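Uncharacterized protein (Bombyx mori, PDB 5AZ0) is an aldo-keto reductase (AKR2E5), which probably uses a nicotinamide cofactor to reduce aldehydes or ketones to alcohols, as other members of its family do. Local coordinates at residues A[98-103]-A[130-135]; A[118-123]-A[166-171]. One frame throughout, in Å; residues are numbered along the deposited sequence.

Contact 1: A[98-103]-A[130-135]; sequences DLFITT and HVNLVL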
loop_
_atom_site.group_PDB
_atom_site.type_symbol
_atom_site.label_atom_id
_atom_site.label_comp_id
_atom_site.label_asym_id
_atom_site.label_seq_id
_atom_site.Cartn_x
_atom_site.Cartn_y
_atom_site.Cartn_z
ATOM N N ASP A 98 12.296 -8.030 13.417
ATOM C CA ASP A 98 12.768 -6.805 12.791
ATOM C C ASP A 98 11.870 -6.410 11.616
ATOM O O ASP A 98 12.035 -5.320 11.093
ATOM C CB ASP A 98 14.201 -6.999 12.256
ATOM C CG ASP A 98 15.201 -7.470 13.376
ATOM O OD1 ASP A 98 15.105 -7.009 14.525
ATOM O OD2 ASP A 98 16.009 -8.360 13.086
ATOM N N LEU A 99 11.083 -7.357 11.100
ATOM C CA LEU A 99 10.349 -7.121 9.886
ATOM C C LEU A 99 8.932 -6.605 10.205
ATOM O O LEU A 99 8.367 -7.024 11.187
ATOM C CB LEU A 99 10.246 -8.386 9.085
ATOM C CG LEU A 99 11.584 -8.931 8.647
ATOM C CD1 LEU A 99 11.362 -10.323 8.040
ATOM C CD2 LEU A 99 12.185 -8.003 7.632
ATOM N N PHE A 100 8.419 -5.747 9.327
ATOM C CA PHE A 100 7.048 -5.308 9.325
ATOM C C PHE A 100 6.409 -5.857 8.083
ATOM O O PHE A 100 6.714 -5.392 6.998
ATOM C CB PHE A 100 6.974 -3.775 9.293
ATOM C CG PHE A 100 5.608 -3.247 9.592
ATOM C CD1 PHE A 100 4.578 -3.258 8.586
ATOM C CD2 PHE A 100 5.294 -2.854 10.871
ATOM C CE1 PHE A 100 3.298 -2.832 8.912
ATOM C CE2 PHE A 100 4.016 -2.426 11.212
ATOM C CZ PHE A 100 3.022 -2.394 10.243
ATOM N N ILE A 101 5.499 -6.840 8.225
ATOM C CA ILE A 101 4.897 -7.491 7.084
ATOM C C ILE A 101 3.402 -7.299 7.068
ATOM O O ILE A 101 2.722 -7.520 8.055
ATOM C CB ILE A 101 5.208 -9.004 7.125
ATOM C CG1 ILE A 101 6.729 -9.209 7.037
ATOM C CG2 ILE A 101 4.509 -9.748 5.982
ATOM C CD1 ILE A 101 7.106 -10.641 7.391
ATOM N N THR A 102 2.918 -6.827 5.952
ATOM C CA THR A 102 1.472 -6.504 5.757
ATOM C C THR A 102 0.846 -7.461 4.748
ATOM O O THR A 102 1.457 -7.769 3.714
ATOM C CB THR A 102 1.320 -5.087 5.173
ATOM O OG1 THR A 102 1.736 -4.124 6.135
ATOM C CG2 THR A 102 -0.163 -4.762 4.863
ATOM N N THR A 103 -0.343 -7.964 5.036
ATOM C CA THR A 103 -1.133 -8.618 4.010
ATOM C C THR A 103 -2.572 -8.038 4.023
ATOM O O THR A 103 -2.855 -7.138 4.794
ATOM C CB THR A 103 -1.107 -10.167 4.063
ATOM O OG1 THR A 103 -1.707 -10.659 2.845
ATOM C CG2 THR A 103 -1.879 -10.694 5.222
ATOM N N HIS A 130 2.015 -14.583 12.779
ATOM C CA HIS A 130 1.254 -13.347 12.684
ATOM C C HIS A 130 1.843 -12.424 11.674
ATOM O O HIS A 130 3.012 -12.531 11.302
ATOM C CB HIS A 130 1.157 -12.628 14.034
ATOM C CG HIS A 130 2.495 -12.296 14.607
ATOM N ND1 HIS A 130 3.146 -13.141 15.496
ATOM C CD2 HIS A 130 3.335 -11.258 14.384
ATOM C CE1 HIS A 130 4.327 -12.613 15.795
ATOM N NE2 HIS A 130 4.451 -11.461 15.163
ATOM N N VAL A 131 0.998 -11.541 11.155
ATOM C CA VAL A 131 1.469 -10.399 10.401
ATOM C C VAL A 131 1.545 -9.210 11.344
ATOM O O VAL A 131 0.956 -9.232 12.426
ATOM C CB VAL A 131 0.586 -10.024 9.179
ATOM C CG1 VAL A 131 0.852 -10.978 7.975
ATOM C CG2 VAL A 131 -0.903 -9.957 9.511
ATOM N N ASN A 132 2.262 -8.187 10.907
ATOM C CA ASN A 132 2.311 -6.915 11.634
ATOM C C ASN A 132 1.080 -6.060 11.339
ATOM O O ASN A 132 0.679 -5.279 12.202
ATOM C CB ASN A 132 3.540 -6.113 11.302
ATOM C CG ASN A 132 4.806 -6.886 11.673
ATOM O OD1 ASN A 132 5.219 -7.797 10.917
ATOM N ND2 ASN A 132 5.383 -6.566 12.856
ATOM N N LEU A 133 0.520 -6.216 10.141
ATOM C CA LEU A 133 -0.626 -5.425 9.765
ATOM C C LEU A 133 -1.501 -6.227 8.779
ATOM O O LEU A 133 -0.970 -6.835 7.852
ATOM C CB LEU A 133 -0.138 -4.094 9.154
ATOM C CG LEU A 133 -1.239 -3.204 8.557
ATOM C CD1 LEU A 133 -2.186 -2.695 9.662
ATOM C CD2 LEU A 133 -0.540 -2.025 7.879
ATOM N N VAL A 134 -2.824 -6.219 8.968
ATOM C CA VAL A 134 -3.711 -6.733 7.931
ATOM C C VAL A 134 -4.745 -5.661 7.568
ATOM O O VAL A 134 -5.317 -5.036 8.466
ATOM C CB VAL A 134 -4.321 -8.066 8.369
ATOM C CG1 VAL A 134 -5.252 -7.934 9.558
ATOM C CG2 VAL A 134 -5.074 -8.732 7.216
ATOM N N LEU A 135 -4.983 -5.496 6.286
ATOM C CA LEU A 135 -5.942 -4.539 5.734
ATOM C C LEU A 135 -7.153 -5.158 5.047
ATOM O O LEU A 135 -7.079 -6.218 4.414
ATOM C CB LEU A 135 -5.261 -3.650 4.702
ATOM C CG LEU A 135 -3.922 -3.052 5.083
ATOM C CD1 LEU A 135 -3.283 -2.276 3.920
ATOM C CD2 LEU A 135 -4.062 -2.154 6.303
HETATM O O HOH W 1 7.806 -7.705 14.110
#
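N132 lays its CB over the ring of F100, 3.6 Å from the centroid and almost straight above it, a CH-pi contact over the face. F100 reaches this place because CG stands anti to its backbone N (chi1 -167°), which swings CE1 on to L133 CB, 3.7 Å away. The N132 amide plane is turned 27° from the ring, and its OD1 takes the N-H of I101 (I101 N to N132 OD1 2.9 Å, 165° at the hydrogen), the donor standing above the carbonyl plane; R96 holds the same oxygen. ND2 is tied through a water to L99 O. From the other strand, I101 O accepts N132 N at 3.0 Å and, weakly, L133 N. Beyond this the ladder is regular: T103 N to L133 O and L135 N to T103 O are both 3.1 Å. T102 and L133 lie side by side, OG1 of T102 3.6 Å from CD2 of L133, whereas on the opposite face of the sheet T103 CG2 meets V131 CG1 beneath helix 112-126. Strands 100-105 and 133-136, joined through that helix, form a parallel beta-alpha-beta unit of the TIM barrel characteristic of aldo-keto reductases.

Contact 2: A[118-123]-A[166-171]; sequences SLRASL and KGLTKA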
loop_
_atom_site.group_PDB
_atom_site.type_symbol
_atom_site.label_atom_id
_atom_site.label_comp_id
_atom_site.label_asym_id
_atom_site.label_seq_id
_atom_site.Cartn_x
_atom_site.Cartn_y
_atom_site.Cartn_z
ATOM N N SER A 118 -9.486 -16.050 5.642
ATOM C CA SER A 118 -8.567 -15.455 4.706
ATOM C C SER A 118 -7.162 -15.215 5.299
ATOM O O SER A 118 -6.148 -15.491 4.655
ATOM C CB SER A 118 -9.160 -14.151 4.125
ATOM O OG SER A 118 -8.350 -13.582 3.095
ATOM N N LEU A 119 -7.130 -14.651 6.506
ATOM C CA LEU A 119 -5.868 -14.250 7.084
ATOM C C LEU A 119 -5.099 -15.488 7.495
ATOM O O LEU A 119 -3.949 -15.539 7.228
ATOM C CB LEU A 119 -6.036 -13.307 8.257
ATOM C CG LEU A 119 -4.821 -12.957 9.116
ATOM C CD1 LEU A 119 -3.805 -12.322 8.240
ATOM C CD2 LEU A 119 -5.231 -12.042 10.276
ATOM N N ARG A 120 -5.708 -16.468 8.150
ATOM C CA ARG A 120 -4.999 -17.731 8.425
ATOM C C ARG A 120 -4.385 -18.395 7.203
ATOM O O ARG A 120 -3.235 -18.783 7.215
ATOM C CB ARG A 120 -5.866 -18.695 9.199
ATOM C CG ARG A 120 -6.056 -18.242 10.664
ATOM C CD ARG A 120 -6.387 -19.418 11.446
ATOM N NE ARG A 120 -6.802 -19.216 12.794
ATOM C CZ ARG A 120 -6.070 -19.485 13.886
ATOM N NH1 ARG A 120 -4.820 -19.838 13.810
ATOM N NH2 ARG A 120 -6.617 -19.370 15.093
ATOM N N ALA A 121 -5.114 -18.413 6.109
ATOM C CA ALA A 121 -4.563 -18.899 4.863
ATOM C C ALA A 121 -3.393 -18.072 4.399
ATOM O O ALA A 121 -2.337 -18.619 3.987
ATOM C CB ALA A 121 -5.682 -19.004 3.788
ATOM N N SER A 122 -3.524 -16.738 4.473
ATOM C CA SER A 122 -2.411 -15.896 4.042
ATOM C C SER A 122 -1.192 -16.183 4.972
ATOM O O SER A 122 -0.041 -16.181 4.505
ATOM C CB SER A 122 -2.762 -14.397 4.118
ATOM O OG SER A 122 -3.429 -13.909 2.989
ATOM N N LEU A 123 -1.454 -16.336 6.263
ATOM C CA LEU A 123 -0.388 -16.564 7.199
ATOM C C LEU A 123 0.311 -17.927 6.923
ATOM O O LEU A 123 1.553 -18.027 7.018
ATOM C CB LEU A 123 -0.886 -16.548 8.640
ATOM C CG LEU A 123 -1.323 -15.179 9.183
ATOM C CD1 LEU A 123 -2.061 -15.401 10.483
ATOM C CD2 LEU A 123 -0.114 -14.319 9.468
ATOM N N LYS A 166 -7.272 -12.467 18.521
ATOM C CA LYS A 166 -6.646 -13.775 18.420
ATOM C C LYS A 166 -5.134 -13.758 18.190
ATOM O O LYS A 166 -4.541 -14.799 18.202
ATOM C CB LYS A 166 -7.328 -14.556 17.309
ATOM C CG LYS A 166 -8.639 -15.119 17.848
ATOM C CD LYS A 166 -9.415 -15.840 16.757
ATOM C CE LYS A 166 -10.540 -16.707 17.368
ATOM N NZ LYS A 166 -11.682 -16.877 16.424
ATOM N N GLY A 167 -4.514 -12.601 17.918
ATOM C CA GLY A 167 -3.017 -12.549 17.835
ATOM C C GLY A 167 -2.568 -12.945 16.445
ATOM O O GLY A 167 -1.428 -13.193 16.261
ATOM N N LEU A 168 -3.482 -12.960 15.454
ATOM C CA LEU A 168 -3.164 -13.268 14.073
ATOM C C LEU A 168 -2.476 -12.118 13.360
ATOM O O LEU A 168 -1.796 -12.289 12.294
ATOM C CB LEU A 168 -4.409 -13.754 13.359
ATOM C CG LEU A 168 -4.949 -15.058 13.954
ATOM C CD1 LEU A 168 -6.210 -15.385 13.199
ATOM C CD2 LEU A 168 -3.996 -16.254 13.878
ATOM N N THR A 169 -2.590 -10.946 13.976
ATOM C CA THR A 169 -2.006 -9.750 13.459
ATOM C C THR A 169 -1.730 -8.864 14.631
ATOM O O THR A 169 -2.407 -8.971 15.676
ATOM C CB THR A 169 -2.914 -9.046 12.474
ATOM O OG1 THR A 169 -2.265 -7.908 11.922
ATOM C CG2 THR A 169 -4.225 -8.636 13.092
ATOM N N LYS A 170 -0.746 -8.001 14.481
ATOM C CA LYS A 170 -0.437 -6.994 15.545
ATOM C C LYS A 170 -1.168 -5.667 15.250
ATOM O O LYS A 170 -1.169 -4.808 16.066
ATOM C CB LYS A 170 1.032 -6.674 15.600
ATOM C CG LYS A 170 1.952 -7.841 15.908
ATOM C CD LYS A 170 1.743 -8.321 17.336
ATOM C CE LYS A 170 3.090 -8.653 18.041
ATOM N NZ LYS A 170 2.988 -8.665 19.539
ATOM N N ALA A 171 -1.785 -5.532 14.081
ATOM C CA ALA A 171 -2.506 -4.312 13.753
ATOM C C ALA A 171 -3.522 -4.541 12.650
ATOM O O ALA A 171 -3.301 -5.396 11.760
ATOM C CB ALA A 171 -1.548 -3.164 13.355
HETATM O O HOH W 2 -9.453 -18.980 14.971
#
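T169 OG1 donates to A171 O, the two atoms 2.7 Å apart, with the donor tilted 30° from the carbonyl plane; this bond is internal to 166-171, and between this segment and helix 112-126 the contact is carried by leucines and an arginine. L168 leads, with CG anti to its carbonyl carbon (chi1 -63°), and its two methyls meet different parts of R120. CD1 lies 3.8 Å from R120 CG, where L168 crosses the extended arginine chain at about a right angle, while CD2 sits over one face of the guanidinium, offset toward its rim, 3.7 Å from R120 NH1. At the root of the same side chain, L168 CB receives L119 CD2 at 3.6 Å. L123 comes in from the next turn of the helix: its CD1 is 4.0 Å from L168 CD2 and also touches the backbone oxygen of L168. The loop that supplies L168 follows helix 153-165, whose end is closed by a Schellman motif with G167 at positive phi (85°), and leads into strand 172-175 of the TIM barrel; V163 of that helix packs on both L119 and L168. Outermost, R120 NE forms a salt bridge with E116, and NH2 gives a 2.9 Å bond to a water lying at the guanidinium edge. The same water takes a weak bond from K166 NZ, and so lies between two like charges, R120 NH2 and K166 NZ being 5.8 Å apart.

Overall arrangement
Along the chain the segments alternate: strand 100-105, helix 112-126, strand 133-136, then the loop between helix 153-165 and strand 172-175. Contact 1 lies within the parallel sheet, its centre about 12 Å from the chain centre; contact 2, about 18 Å from it, lies farther out, between helix 112-126 and the loop 166-171; their own centres are 9 Å apart. They meet directly: V131 O and K170 N, and V134 N and A171 O, are probably hydrogen-bonded, each pair at 2.9 Å, while L119 of the helix packs on T103 and V134. One beta-alpha-beta unit is thereby joined, through the loop 166-171, to the next strand of the barrel.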